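Local coordinates for ferrichrome ABC transporter substrate-binding protein (Staphylococcus pseudintermedius, PDB 5FLY) that probably binds ferric hydroxamate siderophores such as ferrichrome outside the cell membrane and hands them to an ABC transporter for iron uptake, at residues Q55-A60 against S254-Y259; I220-K225 against F250-S255; G38-D43 against D261-D266; V47-Q52 against V66-A71. All blocks are in the same frame, centred on the assembly; numbering follows the deposited sequence.

Contact 1: residues Q55-A60 against S254-Y259; sequences QSPVLA and SSVYWY. With 7PG (2,5,8,11,14,17,20,23-octaoxapentacosan-25-ol), chain P.
L59 and Y259 carry the apolar half of this contact, and their orientation shows how a leucine methyl packs on the face of a ring that belongs to the ligand pocket. CD1 of L59 stands over one face of the Y259 ring, 3.9 Å from its centroid and displaced toward the CD2 and CE2 rim, a CH-pi contact. CB of W258 packs on the opposite face, so the phenol ring lies between two aliphatic groups. Beside this pair, P57 and V58 both meet V256 at about a right angle: CG of P57 touches CG2 of V256, while CG2 of V58 meets CG1 of V256 at 3.9 Å. S255 turns its CB toward the backbone, 3.3 Å from Q55 O, and its OG lies against CD of P57. S56 is the N-cap of helix 57-62. With its OG anti to the backbone N (chi1 161°), it accepts a nearly straight bond from L59 N at 3.1 Å and a weak one from V58 N. A water 2.7 Å from the same OG donates to V256 O and lies in the plane of the Y259 ring at its edge. W258 places one face over S255 CA and S254 O; on the other, O1 of the bound polyether sits 3.5 Å above the ring centre. The two segments thus meet through apolar packing, the S56 CA-H...O contact to S255 O and a bridging water, while the side-chain polar bonds go elsewhere: S56 caps its helix, S255 OG bonds to D253 and W258 NE1 to E162.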
# COMPACT_ATOMS: atom_id res chain seq x y z
N GLN A 55 5.61 -4.87 -11.88
CA GLN A 55 6.09 -5.88 -10.94
C GLN A 55 4.98 -6.39 -10.02
O GLN A 55 5.17 -7.40 -9.35
CB GLN A 55 7.26 -5.33 -10.14
CG GLN A 55 8.53 -5.24 -10.98
CD GLN A 55 9.18 -3.88 -10.91
OE1 GLN A 55 9.45 -3.35 -9.83
NE2 GLN A 55 9.46 -3.31 -12.08
N SER A 56 3.84 -5.70 -9.99
CA SER A 56 2.64 -6.21 -9.31
C SER A 56 1.70 -6.90 -10.30
O SER A 56 1.29 -6.29 -11.28
CB SER A 56 1.88 -5.08 -8.62
OG SER A 56 0.54 -5.50 -8.36
N PRO A 57 1.35 -8.17 -10.04
CA PRO A 57 0.45 -8.84 -10.97
C PRO A 57 -0.89 -8.13 -11.05
O PRO A 57 -1.54 -8.14 -12.10
CB PRO A 57 0.29 -10.25 -10.38
CG PRO A 57 1.51 -10.43 -9.52
CD PRO A 57 1.82 -9.08 -8.98
N VAL A 58 -1.28 -7.50 -9.95
CA VAL A 58 -2.55 -6.80 -9.87
C VAL A 58 -2.53 -5.56 -10.76
O VAL A 58 -3.40 -5.38 -11.61
CB VAL A 58 -2.87 -6.37 -8.43
CG1 VAL A 58 -4.19 -5.58 -8.37
CG2 VAL A 58 -2.93 -7.60 -7.51
N LEU A 59 -1.55 -4.70 -10.55
CA LEU A 59 -1.49 -3.45 -11.31
C LEU A 59 -1.07 -3.67 -12.77
O LEU A 59 -1.51 -2.94 -13.64
CB LEU A 59 -0.55 -2.46 -10.64
CG LEU A 59 -0.89 -2.11 -9.19
CD1 LEU A 59 0.16 -1.16 -8.61
CD2 LEU A 59 -2.28 -1.50 -9.07
N ALA A 60 -0.23 -4.68 -13.04
CA ALA A 60 0.27 -4.88 -14.40
C ALA A 60 -0.88 -5.06 -15.39
O ALA A 60 -0.84 -4.51 -16.49
CB ALA A 60 1.22 -6.08 -14.46
N SER A 254 4.40 -11.19 -1.94
CA SER A 254 4.72 -9.79 -1.69
C SER A 254 4.43 -8.89 -2.89
O SER A 254 4.01 -7.76 -2.70
CB SER A 254 6.17 -9.64 -1.24
OG SER A 254 7.06 -10.22 -2.16
N SER A 255 4.62 -9.39 -4.12
CA SER A 255 4.43 -8.54 -5.30
C SER A 255 2.96 -8.16 -5.46
O SER A 255 2.65 -7.12 -6.03
CB SER A 255 4.94 -9.23 -6.56
OG SER A 255 4.12 -10.31 -6.97
N VAL A 256 2.07 -9.02 -4.95
CA VAL A 256 0.64 -8.71 -4.95
C VAL A 256 0.31 -7.76 -3.82
O VAL A 256 -0.52 -6.86 -3.97
CB VAL A 256 -0.20 -10.01 -4.81
CG1 VAL A 256 -1.66 -9.69 -4.48
CG2 VAL A 256 -0.11 -10.83 -6.08
N TYR A 257 0.96 -7.95 -2.68
CA TYR A 257 0.58 -7.28 -1.42
C TYR A 257 1.23 -5.92 -1.15
O TYR A 257 0.87 -5.25 -0.18
CB TYR A 257 0.90 -8.22 -0.25
CG TYR A 257 -0.22 -9.17 0.09
CD1 TYR A 257 -0.55 -10.23 -0.75
CD2 TYR A 257 -0.94 -9.02 1.26
CE1 TYR A 257 -1.57 -11.10 -0.43
CE2 TYR A 257 -1.97 -9.88 1.58
CZ TYR A 257 -2.27 -10.92 0.73
OH TYR A 257 -3.29 -11.79 1.04
N TRP A 258 2.19 -5.49 -1.96
CA TRP A 258 2.91 -4.25 -1.66
C TRP A 258 2.01 -3.03 -1.56
O TRP A 258 2.24 -2.15 -0.73
CB TRP A 258 3.98 -3.95 -2.70
CG TRP A 258 5.22 -4.77 -2.58
CD1 TRP A 258 5.81 -5.21 -1.43
CD2 TRP A 258 5.99 -5.29 -3.66
NE1 TRP A 258 6.92 -5.96 -1.73
CE2 TRP A 258 7.05 -6.02 -3.10
CE3 TRP A 258 5.90 -5.19 -5.06
CZ2 TRP A 258 8.01 -6.66 -3.88
CZ3 TRP A 258 6.86 -5.83 -5.84
CH2 TRP A 258 7.90 -6.56 -5.24
N TYR A 259 1.01 -2.94 -2.44
CA TYR A 259 0.25 -1.69 -2.61
C TYR A 259 -1.04 -1.63 -1.76
O TYR A 259 -1.42 -2.62 -1.12
CB TYR A 259 -0.03 -1.50 -4.11
CG TYR A 259 1.27 -1.29 -4.85
CD1 TYR A 259 1.95 -0.09 -4.74
CD2 TYR A 259 1.86 -2.31 -5.58
CE1 TYR A 259 3.16 0.12 -5.37
CE2 TYR A 259 3.09 -2.11 -6.21
CZ TYR A 259 3.73 -0.90 -6.09
OH TYR A 259 4.95 -0.67 -6.70
C2 7PG P . 7.83 -1.55 -3.44
O1 7PG P . 8.56 -2.75 -3.46
C3 7PG P . 8.96 -3.18 -2.20
C4 7PG P . 10.43 -2.83 -1.97
O2 7PG P . 10.96 -3.55 -0.90
C5 7PG P . 10.24 -3.44 0.29
C6 7PG P . 11.16 -3.42 1.51
O3 7PG P . 10.61 -2.59 2.50
C7 7PG P . 10.91 -1.22 2.39
C8 7PG P . 9.99 -0.43 3.33
O4 7PG P . 10.13 0.96 3.19
C9 7PG P . 9.88 1.44 1.90
C10 7PG P . 9.38 2.89 1.88
O5 7PG P . 8.53 3.00 0.77
C11 7PG P . 7.70 4.12 0.68
C12 7PG P . 6.51 3.80 -0.23
O6 7PG P . 5.30 3.91 0.48
C13 7PG P . 4.73 2.72 0.97
C14 7PG P . 4.20 1.88 -0.19
O7 7PG P . 2.95 1.37 0.16
C15 7PG P . 2.07 1.14 -0.91
O HOH W 1 -0.61 -4.97 -5.95

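Contact 2: residues I220-K225 against F250-S255; sequences ITAKAK and FNVDSS
I220 and F250 form a tightly packed part of this pairing of neighbouring parallel strands. Their side chains lie side by side, CG1 of I220 over the F250 ring, 4.0 Å from its centroid and 3.6 Å from CZ. CG2 of I220 also meets V252, whose CG2 reaches CB of A222, and L272 and Q275 of helix 262-278 cover this face. Backbone bonds from T221 N to F250 O, V252 N to T221 O, K223 N to V252 O and S254 N to K223 O stitch the strands together. The looser, wetter side is at N251 and at the K225 end. OD1 of N251 lies 3.4 Å from CB of T221, which F232 and Q233 cover, and takes its hydrogen bond from Q233; a water held by T221 OG1 donates only a weak bond to F250 O. K225 NZ stays 4.6 Å from D253 OD2, beyond a salt bridge. D253, the N-cap of helix 254-257, accepts at OD1 from S255 N and S255 OG on one face of its carboxylate, and a water links that oxygen to K225 N. Two neighbouring parallel strands, the outer one passing directly into an N-capped helix, belong to an alpha/beta lobe of a class III solute-binding protein.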
# COMPACT_ATOMS: atom_id res chain seq x y z
N ILE A 220 2.21 -13.38 9.47
CA ILE A 220 2.11 -13.40 8.03
C ILE A 220 3.43 -12.95 7.46
O ILE A 220 3.93 -11.90 7.84
CB ILE A 220 0.97 -12.52 7.53
CG1 ILE A 220 -0.37 -13.03 8.09
CG2 ILE A 220 0.97 -12.47 6.00
CD1 ILE A 220 -1.52 -12.06 7.89
N THR A 221 3.99 -13.77 6.57
CA THR A 221 5.24 -13.46 5.88
C THR A 221 4.99 -13.17 4.40
O THR A 221 4.54 -14.02 3.64
CB THR A 221 6.25 -14.60 6.01
OG1 THR A 221 6.56 -14.78 7.39
CG2 THR A 221 7.55 -14.30 5.23
N ALA A 222 5.29 -11.93 4.01
CA ALA A 222 5.23 -11.52 2.62
C ALA A 222 6.56 -11.83 1.96
O ALA A 222 7.60 -11.39 2.45
CB ALA A 222 4.91 -10.05 2.51
N LYS A 223 6.52 -12.62 0.90
CA LYS A 223 7.74 -13.00 0.19
C LYS A 223 7.46 -13.23 -1.28
O LYS A 223 6.31 -13.40 -1.70
CB LYS A 223 8.35 -14.26 0.80
CG LYS A 223 7.45 -15.49 0.71
CD LYS A 223 8.14 -16.74 1.28
CE LYS A 223 9.25 -17.24 0.37
NZ LYS A 223 8.73 -17.85 -0.88
N ALA A 224 8.53 -13.22 -2.07
CA ALA A 224 8.40 -13.53 -3.48
C ALA A 224 8.04 -14.99 -3.68
O ALA A 224 8.53 -15.87 -2.99
CB ALA A 224 9.67 -13.20 -4.22
N LYS A 225 7.18 -15.24 -4.65
CA LYS A 225 6.73 -16.59 -4.94
C LYS A 225 7.91 -17.49 -5.31
O LYS A 225 7.93 -18.67 -4.95
CB LYS A 225 5.70 -16.56 -6.07
CG LYS A 225 4.55 -17.54 -5.92
CD LYS A 225 3.41 -17.15 -6.86
CE LYS A 225 2.24 -18.12 -6.79
NZ LYS A 225 1.09 -17.61 -7.60
N PHE A 250 1.35 -18.08 7.96
CA PHE A 250 1.29 -18.38 6.53
C PHE A 250 1.97 -17.29 5.73
O PHE A 250 2.21 -16.19 6.23
CB PHE A 250 -0.17 -18.57 6.05
CG PHE A 250 -1.08 -17.37 6.23
CD1 PHE A 250 -1.83 -17.21 7.39
CD2 PHE A 250 -1.22 -16.42 5.21
CE1 PHE A 250 -2.69 -16.11 7.53
CE2 PHE A 250 -2.07 -15.34 5.36
CZ PHE A 250 -2.81 -15.19 6.52
N ASN A 251 2.33 -17.64 4.50
CA ASN A 251 2.98 -16.73 3.58
C ASN A 251 2.00 -16.12 2.60
O ASN A 251 0.99 -16.74 2.22
CB ASN A 251 4.06 -17.44 2.77
CG ASN A 251 5.12 -18.08 3.64
OD1 ASN A 251 5.41 -17.62 4.73
ND2 ASN A 251 5.73 -19.14 3.12
N VAL A 252 2.31 -14.90 2.18
CA VAL A 252 1.59 -14.27 1.08
C VAL A 252 2.58 -13.75 0.03
O VAL A 252 3.76 -13.58 0.31
CB VAL A 252 0.70 -13.11 1.56
CG1 VAL A 252 -0.36 -13.59 2.56
CG2 VAL A 252 1.56 -12.02 2.19
N ASP A 253 2.07 -13.49 -1.18
CA ASP A 253 2.86 -13.04 -2.33
C ASP A 253 3.15 -11.55 -2.23
O ASP A 253 2.25 -10.74 -2.42
CB ASP A 253 2.09 -13.36 -3.62
CG ASP A 253 2.88 -13.02 -4.88
OD1 ASP A 253 3.77 -12.16 -4.86
OD2 ASP A 253 2.56 -13.62 -5.93
N SER A 254 4.40 -11.19 -1.94
CA SER A 254 4.72 -9.79 -1.69
C SER A 254 4.43 -8.89 -2.89
O SER A 254 4.01 -7.76 -2.70
CB SER A 254 6.17 -9.64 -1.24
OG SER A 254 7.06 -10.22 -2.16
N SER A 255 4.62 -9.39 -4.12
CA SER A 255 4.43 -8.54 -5.30
C SER A 255 2.96 -8.16 -5.46
O SER A 255 2.65 -7.12 -6.03
CB SER A 255 4.94 -9.23 -6.56
OG SER A 255 4.12 -10.31 -6.97
O HOH W 2 4.62 -16.43 8.56
O HOH W 3 6.18 -13.08 -6.19

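Contact 3: residues G38-D43 against D261-D266; sequences GLKYLD and DPYTLD
Y41 leans on the first turn of helix 262-278, where its side chain is met atom by atom by P262 and Y263. CB packs 3.7 Å from CE2 of Y263. The first torsion (chi1 -166°) puts CG anti to the backbone N, under P262 CB, which stands 3.7 Å from the Y41 ring centroid and almost on its normal, a CH-pi contact over the centre of the face. CD1 is shared: it touches P262 CB and points into the face of Y263, over the centre of that ring. Y41 and Y263 therefore make an edge-to-face pair, ring centroids 5.1 Å apart and planes at 79°. Farther out, CE1 of Y41 stays 3.9 Å from P262 CB. The phenol OH of Y41 ends 4.3 Å from OD2 of D266, too far for a bond. The OH of Y263 lies 3.4 Å from Y41 CA and beside CG of K40, while CD of P262 packs on CA of G38. D261 turns its polar end to its own helix, capping Y263 N weakly and T264 N more firmly and accepting from T264 OG1. Across the two segments the adhesion is consequently aromatic and apolar, with the carboxylate's bonds used at the helix start.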
# COMPACT_ATOMS: atom_id res chain seq x y z
N GLY A 38 -5.22 3.70 -7.68
CA GLY A 38 -6.37 4.50 -7.27
C GLY A 38 -6.88 5.43 -8.36
O GLY A 38 -8.09 5.63 -8.53
N LEU A 39 -5.96 6.03 -9.10
CA LEU A 39 -6.35 6.90 -10.19
C LEU A 39 -6.95 6.09 -11.35
O LEU A 39 -7.90 6.52 -11.98
CB LEU A 39 -5.16 7.72 -10.65
CG LEU A 39 -4.80 8.87 -9.70
CD1 LEU A 39 -3.37 9.36 -10.00
CD2 LEU A 39 -5.81 10.02 -9.82
N LYS A 40 -6.38 4.92 -11.63
CA LYS A 40 -6.90 4.02 -12.67
C LYS A 40 -8.31 3.55 -12.30
O LYS A 40 -9.21 3.48 -13.15
CB LYS A 40 -5.96 2.83 -12.83
CG LYS A 40 -6.50 1.66 -13.65
CD LYS A 40 -6.85 2.04 -15.05
CE LYS A 40 -7.53 0.86 -15.80
NZ LYS A 40 -7.98 1.26 -17.17
N TYR A 41 -8.52 3.26 -11.03
CA TYR A 41 -9.81 2.78 -10.55
C TYR A 41 -10.89 3.83 -10.81
O TYR A 41 -12.07 3.51 -11.03
CB TYR A 41 -9.72 2.46 -9.06
CG TYR A 41 -10.86 1.65 -8.50
CD1 TYR A 41 -10.87 0.27 -8.62
CD2 TYR A 41 -11.92 2.26 -7.84
CE1 TYR A 41 -11.91 -0.47 -8.10
CE2 TYR A 41 -12.95 1.53 -7.31
CZ TYR A 41 -12.95 0.16 -7.45
OH TYR A 41 -13.97 -0.59 -6.92
N LEU A 42 -10.46 5.09 -10.80
CA LEU A 42 -11.33 6.23 -11.05
C LEU A 42 -11.34 6.67 -12.52
O LEU A 42 -11.91 7.72 -12.86
CB LEU A 42 -10.91 7.41 -10.17
CG LEU A 42 -11.15 7.25 -8.66
CD1 LEU A 42 -10.49 8.39 -7.91
CD2 LEU A 42 -12.64 7.20 -8.33
N ASP A 43 -10.76 5.84 -13.40
CA ASP A 43 -10.68 6.09 -14.84
C ASP A 43 -10.06 7.44 -15.14
O ASP A 43 -10.52 8.17 -16.02
CB ASP A 43 -12.06 6.00 -15.50
CG ASP A 43 -11.97 5.94 -17.02
OD1 ASP A 43 -11.01 5.32 -17.55
OD2 ASP A 43 -12.85 6.51 -17.70
N ASP A 261 -3.88 0.43 -3.03
CA ASP A 261 -4.91 0.95 -3.93
C ASP A 261 -6.17 0.05 -3.93
O ASP A 261 -6.11 -1.11 -3.51
CB ASP A 261 -4.35 1.03 -5.33
CG ASP A 261 -4.01 -0.33 -5.85
OD1 ASP A 261 -2.90 -0.82 -5.54
OD2 ASP A 261 -4.89 -0.96 -6.50
N PRO A 262 -7.30 0.55 -4.46
CA PRO A 262 -8.52 -0.27 -4.44
C PRO A 262 -8.42 -1.63 -5.14
O PRO A 262 -9.09 -2.56 -4.69
CB PRO A 262 -9.55 0.63 -5.15
CG PRO A 262 -9.03 2.05 -4.88
CD PRO A 262 -7.54 1.94 -4.90
N TYR A 263 -7.65 -1.77 -6.23
CA TYR A 263 -7.53 -3.07 -6.89
C TYR A 263 -6.82 -4.04 -5.95
O TYR A 263 -7.27 -5.14 -5.71
CB TYR A 263 -6.76 -2.98 -8.21
CG TYR A 263 -7.45 -2.21 -9.30
CD1 TYR A 263 -8.45 -2.80 -10.07
CD2 TYR A 263 -7.08 -0.90 -9.60
CE1 TYR A 263 -9.08 -2.09 -11.08
CE2 TYR A 263 -7.68 -0.19 -10.61
CZ TYR A 263 -8.69 -0.79 -11.35
OH TYR A 263 -9.31 -0.09 -12.36
N THR A 264 -5.70 -3.59 -5.40
CA THR A 264 -4.90 -4.42 -4.51
C THR A 264 -5.69 -4.73 -3.25
O THR A 264 -5.65 -5.86 -2.76
CB THR A 264 -3.57 -3.75 -4.13
OG1 THR A 264 -2.79 -3.51 -5.31
CG2 THR A 264 -2.79 -4.65 -3.19
N LEU A 265 -6.41 -3.74 -2.74
CA LEU A 265 -7.24 -3.92 -1.55
C LEU A 265 -8.27 -5.02 -1.76
O LEU A 265 -8.44 -5.87 -0.90
CB LEU A 265 -7.92 -2.60 -1.16
CG LEU A 265 -7.05 -1.50 -0.56
CD1 LEU A 265 -7.84 -0.17 -0.47
CD2 LEU A 265 -6.50 -1.88 0.81
N ASP A 266 -8.93 -5.04 -2.92
CA ASP A 266 -9.93 -6.09 -3.17
C ASP A 266 -9.29 -7.48 -3.16
O ASP A 266 -9.80 -8.41 -2.53
CB ASP A 266 -10.64 -5.86 -4.51
CG ASP A 266 -11.68 -4.74 -4.45
OD1 ASP A 266 -12.14 -4.39 -3.34
OD2 ASP A 266 -12.06 -4.23 -5.54

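Contact 4: residues V47-Q52 against V66-A71; sequences VGVSDQ and VDKVGA
V49 and K68 are bridged in parallel at the border of a lobe's sheet, where strand 46-50, helix 57-62 and strand 68-69 form a beta-alpha-beta unit. The first shell is backbone. V49 N donates to D67 O at 2.9 Å; V69 N returns a bond to V49 O at 2.8 Å, and D51 N closes the series on V69 O. CA-H...O contacts from G48, K68 and S50 run beside these bonds. Around the ladder the side chains of V49 and K68 lie next to each other and point the same way. CG1 of V49 touches CD of K68 at 3.6 Å and CG1 of V66 at 3.8 Å, so the aliphatic part of the lysine and CG1 of V49 cover one another. The bend at chi2 (-53°) sets CD of K68 beside V49 CG1, and the bend at chi4 turns NZ to V66 O; NZ also donates to F63 O, with D54 a weak, long ion pair. On V69, CG2 comes near V49 N and O, and helix 74-79 packs against the same side chain. Farther out, D67 forms a salt bridge with K76 of that helix, while strand 46-50 is bonded on its other side to V30 and I28. At the far end S50 OG accepts from Q52 N in an ST turn as the chain enters its 3-10 segment. At the near end a water bridges the segments, donating to V47 O and accepting from D67 N, 2.9 Å from each.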
# COMPACT_ATOMS: atom_id res chain seq x y z
N VAL A 47 -1.47 8.98 -18.92
CA VAL A 47 -0.70 8.78 -20.15
C VAL A 47 0.70 8.22 -19.90
O VAL A 47 1.40 7.89 -20.84
CB VAL A 47 -0.57 10.09 -20.96
CG1 VAL A 47 -1.94 10.56 -21.46
CG2 VAL A 47 0.11 11.19 -20.14
N GLY A 48 1.12 8.12 -18.65
CA GLY A 48 2.39 7.50 -18.33
C GLY A 48 2.33 7.00 -16.91
O GLY A 48 1.67 7.62 -16.08
N VAL A 49 2.98 5.87 -16.64
CA VAL A 49 2.98 5.32 -15.28
C VAL A 49 4.34 4.68 -15.00
O VAL A 49 4.98 4.11 -15.89
CB VAL A 49 1.82 4.30 -15.09
CG1 VAL A 49 1.98 3.08 -15.99
CG2 VAL A 49 1.70 3.89 -13.62
N SER A 50 4.78 4.79 -13.75
CA SER A 50 6.01 4.14 -13.30
C SER A 50 6.08 2.69 -13.77
O SER A 50 5.09 1.96 -13.68
CB SER A 50 6.11 4.18 -11.78
OG SER A 50 7.15 3.33 -11.35
N ASP A 51 7.25 2.27 -14.24
CA ASP A 51 7.36 0.89 -14.70
C ASP A 51 7.31 -0.07 -13.51
O ASP A 51 7.25 -1.29 -13.70
CB ASP A 51 8.64 0.68 -15.53
CG ASP A 51 9.92 0.95 -14.77
OD1 ASP A 51 9.93 1.00 -13.53
OD2 ASP A 51 10.96 1.09 -15.46
N GLN A 52 7.30 0.45 -12.28
CA GLN A 52 7.18 -0.41 -11.11
C GLN A 52 5.83 -1.11 -11.05
O GLN A 52 5.70 -2.14 -10.39
CB GLN A 52 7.40 0.38 -9.82
CG GLN A 52 8.84 0.76 -9.59
CD GLN A 52 9.04 1.39 -8.22
OE1 GLN A 52 9.13 0.70 -7.20
NE2 GLN A 52 9.11 2.71 -8.20
N VAL A 66 -0.78 1.53 -21.21
CA VAL A 66 -0.21 2.81 -20.77
C VAL A 66 1.31 2.77 -20.85
O VAL A 66 1.96 1.81 -20.41
CB VAL A 66 -0.63 3.15 -19.32
CG1 VAL A 66 -0.03 4.47 -18.88
CG2 VAL A 66 -2.14 3.19 -19.20
N ASP A 67 1.90 3.83 -21.41
CA ASP A 67 3.35 3.96 -21.47
C ASP A 67 3.99 3.86 -20.09
O ASP A 67 3.53 4.48 -19.13
CB ASP A 67 3.75 5.30 -22.09
CG ASP A 67 3.90 5.21 -23.60
OD1 ASP A 67 3.27 4.32 -24.21
OD2 ASP A 67 4.66 6.03 -24.16
N LYS A 68 5.08 3.10 -20.03
CA LYS A 68 5.80 2.89 -18.78
C LYS A 68 6.98 3.83 -18.72
O LYS A 68 7.64 4.09 -19.74
CB LYS A 68 6.28 1.44 -18.65
CG LYS A 68 5.18 0.40 -18.74
CD LYS A 68 4.05 0.68 -17.77
CE LYS A 68 3.05 -0.44 -17.72
NZ LYS A 68 2.59 -0.91 -19.05
N VAL A 69 7.26 4.33 -17.52
CA VAL A 69 8.33 5.31 -17.31
C VAL A 69 9.36 4.81 -16.29
O VAL A 69 9.00 4.33 -15.22
CB VAL A 69 7.76 6.66 -16.84
CG1 VAL A 69 8.86 7.72 -16.78
CG2 VAL A 69 6.65 7.12 -17.77
N GLY A 70 10.64 4.95 -16.62
CA GLY A 70 11.72 4.69 -15.67
C GLY A 70 11.77 5.71 -14.54
O GLY A 70 11.49 6.88 -14.75
N ALA A 71 12.14 5.28 -13.33
CA ALA A 71 12.02 6.10 -12.12
C ALA A 71 12.69 7.47 -12.22
O ALA A 71 12.26 8.44 -11.58
CB ALA A 71 12.59 5.36 -10.92
O HOH W 4 0.42 5.89 -22.73

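In the fold
The four contacts run from one lobe, through the middle, to the other. Contact 4 lies in the sheet that includes strand 28-30 and contact 2 in the sheet that includes strand 158-164, about 25 Å apart between centres and without touching. Contact 1 sits between them, its centre about 11 Å from that of contact 2 and about 15 Å from that of contact 4, and supplies W258 and Y259 to the polyether pocket. It shares S254 and S255 with contact 2, where CE1 of Y257 meets CB of V252 at 3.6 Å. The centres of contacts 3 and 1 are about 12 Å apart, and V58 CG1 packs 3.7 Å from Y263 CB between them. Helix 254-257 and helix 262-278 thus carry the connection from contact 2 to contact 3.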